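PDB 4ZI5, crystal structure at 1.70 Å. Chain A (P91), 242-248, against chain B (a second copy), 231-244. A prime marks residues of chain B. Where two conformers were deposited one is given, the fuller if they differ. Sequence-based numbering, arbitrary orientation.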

ATOM      1  N   CYS A 242      -0.990   8.160   6.684  0.60 12.72           N
ATOM      2  CA  CYS A 242      -1.274   9.578   6.489  0.60 13.72           C
ATOM      3  C   CYS A 242      -2.252   9.838   5.346  0.60 13.30           C
ATOM      4  O   CYS A 242      -3.210  10.624   5.489  0.60 12.25           O
ATOM      5  CB  CYS A 242       0.026  10.314   6.267  0.60 14.73           C
ATOM      6  SG  CYS A 242      -0.151  12.075   6.132  0.60 16.92           S
ATOM      7  N   ASN A 243      -2.046   9.140   4.233  1.00 13.09           N
ATOM      8  CA  ASN A 243      -2.977   9.198   3.108  1.00 13.46           C
ATOM      9  C   ASN A 243      -4.385   8.741   3.438  1.00 13.68           C
ATOM     10  O   ASN A 243      -5.378   9.412   3.048  1.00 13.41           O
ATOM     11  CB  ASN A 243      -2.441   8.405   1.902  1.00 13.70           C
ATOM     12  CG  ASN A 243      -1.172   9.007   1.282  1.00 14.94           C
ATOM     13  OD1 ASN A 243      -0.373   8.290   0.674  1.00 17.58           O
ATOM     14  ND2 ASN A 243      -0.991  10.322   1.407  1.00 14.78           N
ATOM     15  N   LEU A 244      -4.504   7.622   4.150  1.00 12.90           N
ATOM     16  CA  LEU A 244      -5.802   7.126   4.548  1.00 13.11           C
ATOM     17  C   LEU A 244      -6.532   8.121   5.472  1.00 13.49           C
ATOM     18  O   LEU A 244      -7.712   8.357   5.300  1.00 13.05           O
ATOM     19  CB  LEU A 244      -5.686   5.768   5.238  1.00 13.32           C
ATOM     20  CG  LEU A 244      -6.990   5.085   5.652  1.00 13.35           C
ATOM     21  CD1 LEU A 244      -7.821   4.713   4.417  1.00 13.52           C
ATOM     22  CD2 LEU A 244      -6.698   3.848   6.490  1.00 14.03           C
ATOM     23  N   PHE A 245      -5.825   8.692   6.448  1.00 13.53           N
ATOM     24  CA  PHE A 245      -6.421   9.675   7.321  1.00 13.89           C
ATOM     25  C   PHE A 245      -6.870  10.945   6.563  1.00 14.92           C
ATOM     26  O   PHE A 245      -7.952  11.466   6.839  1.00 15.05           O
ATOM     27  CB  PHE A 245      -5.447  10.063   8.452  1.00 13.67           C
ATOM     28  CG  PHE A 245      -5.194   8.970   9.447  1.00 13.38           C
ATOM     29  CD1 PHE A 245      -5.913   7.779   9.450  1.00 13.15           C
ATOM     30  CD2 PHE A 245      -4.226   9.165  10.437  1.00 13.16           C
ATOM     31  CE1 PHE A 245      -5.669   6.801  10.406  1.00 12.75           C
ATOM     32  CE2 PHE A 245      -3.984   8.192  11.384  1.00 13.33           C
ATOM     33  CZ  PHE A 245      -4.694   7.009  11.365  1.00 13.16           C
ATOM     34  N   SER A 246      -6.057  11.410   5.617  0.50 15.47           N
ATOM     35  CA  SER A 246      -6.410  12.594   4.818  0.50 16.15           C
ATOM     36  C   SER A 246      -7.641  12.321   3.961  0.50 15.59           C
ATOM     37  O   SER A 246      -8.541  13.160   3.878  0.50 15.88           O
ATOM     38  CB  SER A 246      -5.237  13.052   3.956  0.50 17.10           C
ATOM     39  OG  SER A 246      -5.007  12.181   2.876  0.50 19.56           O
ATOM     40  N   GLU A 247      -7.700  11.131   3.373  1.00 14.89           N
ATOM     41  CA  GLU A 247      -8.870  10.694   2.596  1.00 15.85           C
ATOM     42  C   GLU A 247     -10.152  10.647   3.456  1.00 15.12           C
ATOM     43  O   GLU A 247     -11.224  11.110   3.034  1.00 15.96           O
ATOM     44  CB  GLU A 247      -8.595   9.305   1.992  1.00 16.85           C
ATOM     45  CG  GLU A 247      -9.776   8.678   1.232  1.00 18.53           C
ATOM     46  CD  GLU A 247      -9.606   7.187   0.988  1.00 20.42           C
ATOM     47  OE1 GLU A 247      -8.475   6.678   0.784  1.00 18.35           O
ATOM     48  OE2 GLU A 247     -10.630   6.478   1.003  1.00 25.04           O
ATOM     49  N   LEU A 248     -10.066  10.024   4.616  1.00 14.39           N
ATOM     50  CA  LEU A 248     -11.263   9.770   5.419  1.00 15.64           C
ATOM     51  C   LEU A 248     -11.708  10.915   6.343  1.00 16.84           C
ATOM     52  O   LEU A 248     -12.907  11.047   6.609  1.00 16.67           O
ATOM     53  CB  LEU A 248     -11.088   8.493   6.222  1.00 15.44           C
ATOM     54  CG  LEU A 248     -10.928   7.226   5.419  1.00 16.19           C
ATOM     55  CD1 LEU A 248     -10.575   6.108   6.373  1.00 16.77           C
ATOM     56  CD2 LEU A 248     -12.172   6.885   4.594  1.00 17.34           C
TER
ATOM     57  N   ALA B 231     -13.596   2.922  -7.597  1.00 12.98           N
ATOM     58  CA  ALA B 231     -12.991   4.236  -7.493  1.00 13.40           C
ATOM     59  C   ALA B 231     -12.046   4.350  -6.304  1.00 12.78           C
ATOM     60  O   ALA B 231     -11.014   5.029  -6.378  1.00 12.41           O
ATOM     61  CB  ALA B 231     -14.073   5.289  -7.397  1.00 13.73           C
ATOM     62  N   THR B 232     -12.395   3.702  -5.201  1.00 13.39           N
ATOM     63  CA  THR B 232     -11.503   3.711  -4.015  1.00 13.96           C
ATOM     64  C   THR B 232     -10.166   3.070  -4.309  1.00 13.79           C
ATOM     65  O   THR B 232      -9.098   3.664  -4.002  1.00 14.54           O
ATOM     66  CB  THR B 232     -12.145   3.043  -2.795  1.00 15.05           C
ATOM     67  OG1 THR B 232     -13.375   3.714  -2.519  1.00 16.54           O
ATOM     68  CG2 THR B 232     -11.250   3.138  -1.583  1.00 15.18           C
ATOM     69  N   ALA B 233     -10.207   1.883  -4.903  1.00 13.21           N
ATOM     70  CA  ALA B 233      -8.994   1.207  -5.324  1.00 12.66           C
ATOM     71  C   ALA B 233      -8.210   2.002  -6.402  1.00 12.14           C
ATOM     72  O   ALA B 233      -6.974   2.046  -6.352  1.00 10.98           O
ATOM     73  CB  ALA B 233      -9.293  -0.188  -5.832  1.00 12.61           C
ATOM     74  N   GLU B 234      -8.920   2.607  -7.355  1.00 12.67           N
ATOM     75  CA  GLU B 234      -8.266   3.437  -8.382  1.00 12.85           C
ATOM     76  C   GLU B 234      -7.468   4.554  -7.707  1.00 12.83           C
ATOM     77  O   GLU B 234      -6.266   4.751  -7.974  1.00 12.82           O
ATOM     78  CB  GLU B 234      -9.276   4.070  -9.383  1.00 14.14           C
ATOM     79  CG  GLU B 234      -8.542   4.748 -10.542  1.00 14.34           C
ATOM     80  CD  GLU B 234      -9.337   5.699 -11.416  1.00 16.92           C
ATOM     81  OE1 GLU B 234     -10.502   6.087 -11.107  1.00 18.56           O
ATOM     82  OE2 GLU B 234      -8.720   6.150 -12.411  1.00 18.08           O
ATOM     83  N   ALA B 235      -8.141   5.300  -6.839  1.00 11.70           N
ATOM     84  CA  ALA B 235      -7.495   6.434  -6.144  1.00 11.93           C
ATOM     85  C   ALA B 235      -6.314   6.028  -5.278  1.00 11.29           C
ATOM     86  O   ALA B 235      -5.234   6.615  -5.360  1.00 11.08           O
ATOM     87  CB  ALA B 235      -8.505   7.142  -5.261  1.00 12.83           C
ATOM     88  N   ARG B 236      -6.523   5.009  -4.446  1.00 11.10           N
ATOM     89  CA  ARG B 236      -5.460   4.555  -3.551  1.00 11.17           C
ATOM     90  C   ARG B 236      -4.250   4.001  -4.300  1.00 11.19           C
ATOM     91  O   ARG B 236      -3.125   4.237  -3.884  1.00 10.33           O
ATOM     92  CB  ARG B 236      -5.985   3.507  -2.560  1.00 11.82           C
ATOM     93  CG  ARG B 236      -6.887   4.108  -1.492  1.00 13.08           C
ATOM     94  CD  ARG B 236      -7.555   3.043  -0.647  1.00 13.97           C
ATOM     95  NE  ARG B 236      -8.496   3.660   0.298  1.00 14.92           N
ATOM     96  CZ  ARG B 236      -9.351   3.000   1.077  1.00 14.77           C
ATOM     97  NH1 ARG B 236      -9.432   1.673   1.049  1.00 14.77           N
ATOM     98  NH2 ARG B 236     -10.169   3.689   1.872  1.00 15.28           N
ATOM     99  N   SER B 237      -4.478   3.248  -5.380  1.00 10.42           N
ATOM    100  CA  SER B 237      -3.370   2.697  -6.148  1.00 10.80           C
ATOM    101  C   SER B 237      -2.590   3.829  -6.848  1.00 10.95           C
ATOM    102  O   SER B 237      -1.357   3.809  -6.881  1.00 10.63           O
ATOM    103  CB  SER B 237      -3.876   1.625  -7.104  1.00 11.00           C
ATOM    104  OG  SER B 237      -4.760   2.162  -8.063  1.00 11.41           O
ATOM    105  N   TRP B 238      -3.312   4.825  -7.382  1.00 11.41           N
ATOM    106  CA  TRP B 238      -2.685   5.949  -8.051  1.00 11.22           C
ATOM    107  C   TRP B 238      -1.859   6.766  -7.063  1.00 10.99           C
ATOM    108  O   TRP B 238      -0.700   7.129  -7.333  1.00 10.39           O
ATOM    109  CB  TRP B 238      -3.718   6.802  -8.744  1.00 12.01           C
ATOM    110  CG  TRP B 238      -3.129   7.823  -9.630  1.00 12.82           C
ATOM    111  CD1 TRP B 238      -2.973   9.152  -9.363  1.00 13.11           C
ATOM    112  CD2 TRP B 238      -2.626   7.606 -10.943  1.00 13.22           C
ATOM    113  NE1 TRP B 238      -2.411   9.799 -10.479  1.00 14.36           N
ATOM    114  CE2 TRP B 238      -2.173   8.864 -11.447  1.00 13.55           C
ATOM    115  CE3 TRP B 238      -2.467   6.468 -11.744  1.00 13.55           C
ATOM    116  CZ2 TRP B 238      -1.634   9.001 -12.735  1.00 13.42           C
ATOM    117  CZ3 TRP B 238      -1.947   6.627 -13.035  1.00 14.14           C
ATOM    118  CH2 TRP B 238      -1.524   7.880 -13.500  1.00 13.03           C
ATOM    119  N   THR B 239      -2.390   6.953  -5.867  1.00 11.05           N
ATOM    120  CA  THR B 239      -1.650   7.675  -4.828  1.00 11.68           C
ATOM    121  C   THR B 239      -0.383   6.897  -4.440  1.00 11.48           C
ATOM    122  O   THR B 239       0.698   7.501  -4.302  1.00 12.65           O
ATOM    123  CB  THR B 239      -2.532   7.925  -3.603  1.00 12.52           C
ATOM    124  OG1 THR B 239      -3.650   8.755  -3.980  1.00 12.77           O
ATOM    125  CG2 THR B 239      -1.736   8.633  -2.498  1.00 13.41           C
ATOM    126  N   ALA B 240      -0.484   5.568  -4.306  1.00 11.36           N
ATOM    127  CA  ALA B 240       0.702   4.762  -3.955  1.00 11.42           C
ATOM    128  C   ALA B 240       1.780   4.877  -5.040  1.00 11.94           C
ATOM    129  O   ALA B 240       2.981   5.016  -4.726  1.00 11.41           O
ATOM    130  CB  ALA B 240       0.352   3.288  -3.721  1.00 11.42           C
ATOM    131  N   MET B 241       1.348   4.847  -6.311  1.00 11.54           N
ATOM    132  CA  MET B 241       2.256   5.056  -7.440  1.00 12.22           C
ATOM    133  C   MET B 241       2.948   6.425  -7.386  1.00 12.24           C
ATOM    134  O   MET B 241       4.173   6.506  -7.515  1.00 12.78           O
ATOM    135  CB  MET B 241       1.496   4.932  -8.764  1.00 12.71           C
ATOM    136  CG  MET B 241       2.334   5.144 -10.036  1.00 12.73           C
ATOM    137  SD  MET B 241       1.310   5.842 -11.348  1.00 12.58           S
ATOM    138  CE  MET B 241       1.111   7.515 -10.751  1.00 13.59           C
ATOM    139  N   CYS B 242       2.156   7.462  -7.164  0.60 12.81           N
ATOM    140  CA  CYS B 242       2.641   8.826  -7.086  0.60 13.59           C
ATOM    141  C   CYS B 242       3.684   8.986  -5.975  0.60 13.43           C
ATOM    142  O   CYS B 242       4.752   9.579  -6.173  0.60 12.96           O
ATOM    143  CB  CYS B 242       1.467   9.761  -6.860  0.60 14.87           C
ATOM    144  SG  CYS B 242       1.891  11.499  -6.940  0.60 17.12           S
ATOM    145  N   ASN B 243       3.372   8.432  -4.811  1.00 13.10           N
ATOM    146  CA  ASN B 243       4.306   8.435  -3.679  1.00 13.41           C
ATOM    147  C   ASN B 243       5.631   7.718  -3.981  1.00 13.24           C
ATOM    148  O   ASN B 243       6.704   8.241  -3.657  1.00 12.97           O
ATOM    149  CB  ASN B 243       3.663   7.818  -2.444  1.00 13.73           C
ATOM    150  CG  ASN B 243       2.533   8.681  -1.872  1.00 14.68           C
ATOM    151  OD1 ASN B 243       2.555   9.895  -2.010  1.00 16.36           O
ATOM    152  ND2 ASN B 243       1.577   8.056  -1.198  1.00 15.58           N
ATOM    153  N   LEU B 244       5.553   6.555  -4.622  1.00 12.45           N
ATOM    154  CA  LEU B 244       6.761   5.837  -5.001  1.00 12.91           C
ATOM    155  C   LEU B 244       7.629   6.675  -5.980  1.00 12.72           C
ATOM    156  O   LEU B 244       8.840   6.730  -5.821  1.00 12.02           O
ATOM    157  CB  LEU B 244       6.436   4.488  -5.598  1.00 12.97           C
ATOM    158  CG  LEU B 244       7.631   3.599  -5.958  1.00 13.05           C
ATOM    159  CD1 LEU B 244       8.415   3.182  -4.707  1.00 13.30           C
ATOM    160  CD2 LEU B 244       7.165   2.374  -6.707  1.00 13.50           C
TER
HETATM  161  O   HOH W   1       1.071  11.340  -0.202  1.00 34.66           O

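Two helices from two copies of P91 face each other across a gap bridged almost entirely by polar side chains. Their axes come no closer than 11.6 Å, and their N-to-C directions differ by 137°, so the helices run in largely opposed senses but well off antiparallel. The spacing is wide for helix packing, and the side chains must do the reaching; the two stretches together bury 221 Å². Arg236′, Asn243 and Glu247 cover the most surface.

Arg236′ contributes most, with 60 Å². Its CA-to-CB bond points sideways to the other helix, but a nearly straight chain (chi1 m, chi2 and chi3 t) carries the guanidinium across. There it meets Glu247, whose CA-to-CB bond points toward chain B and whose chi1 and chi2 are both t. The two groups pair in a bidentate salt bridge: NE of Arg236′ donates to OE1 of Glu247 at 3.1 Å, and NH2 of Arg236′ donates to OE2 of Glu247 at 3.0 Å. The first bond is nearly linear, at 172°; the second is more bent, at 149°. Because the carboxylate approaches the guanidinium at its edge, near its plane, the N-H groups can address both oxygens. One face of the guanidinium is left to Leu244, whose CD1 lies 3.6 Å from NH2 of Arg236′, a van der Waals contact of a methyl over the flat of the charged group. NH1 and NH2 of Arg236′ also form hydrogen bonds elsewhere in the structure.

One helical turn before Glu247, the CA-to-CB bond of Asn243 points toward chain B, and its amide meets that of its own counterpart. ND2 of Asn243′ donates to OD1 of Asn243 at 2.7 Å; the bond is short, but its angle of 135° is well short of linear. The remaining ends of the two amides are joined by water 1, which accepts from ND2 of Asn243 at 2.8 Å and donates to OD1 of Asn243′ at 2.7 Å. Direct bond and water together close a ring between the two amides. Though the residues are equivalent in sequence, their roles differ: Asn243 accepts directly and donates to the water, while Asn243′ does the reverse. Their chi1 angles agree (both m), but chi2 is 154° in Asn243 and -29° in Asn243′, so each amide, seen in its own side-chain frame, has its O and N ends exchanged relative to the other. Thr239′, the residue nearest Asn243 in backbone register (CA to CA 8.2 Å), adds a methyl contact, its CG2 lying 3.5 Å from OD1 of Asn243.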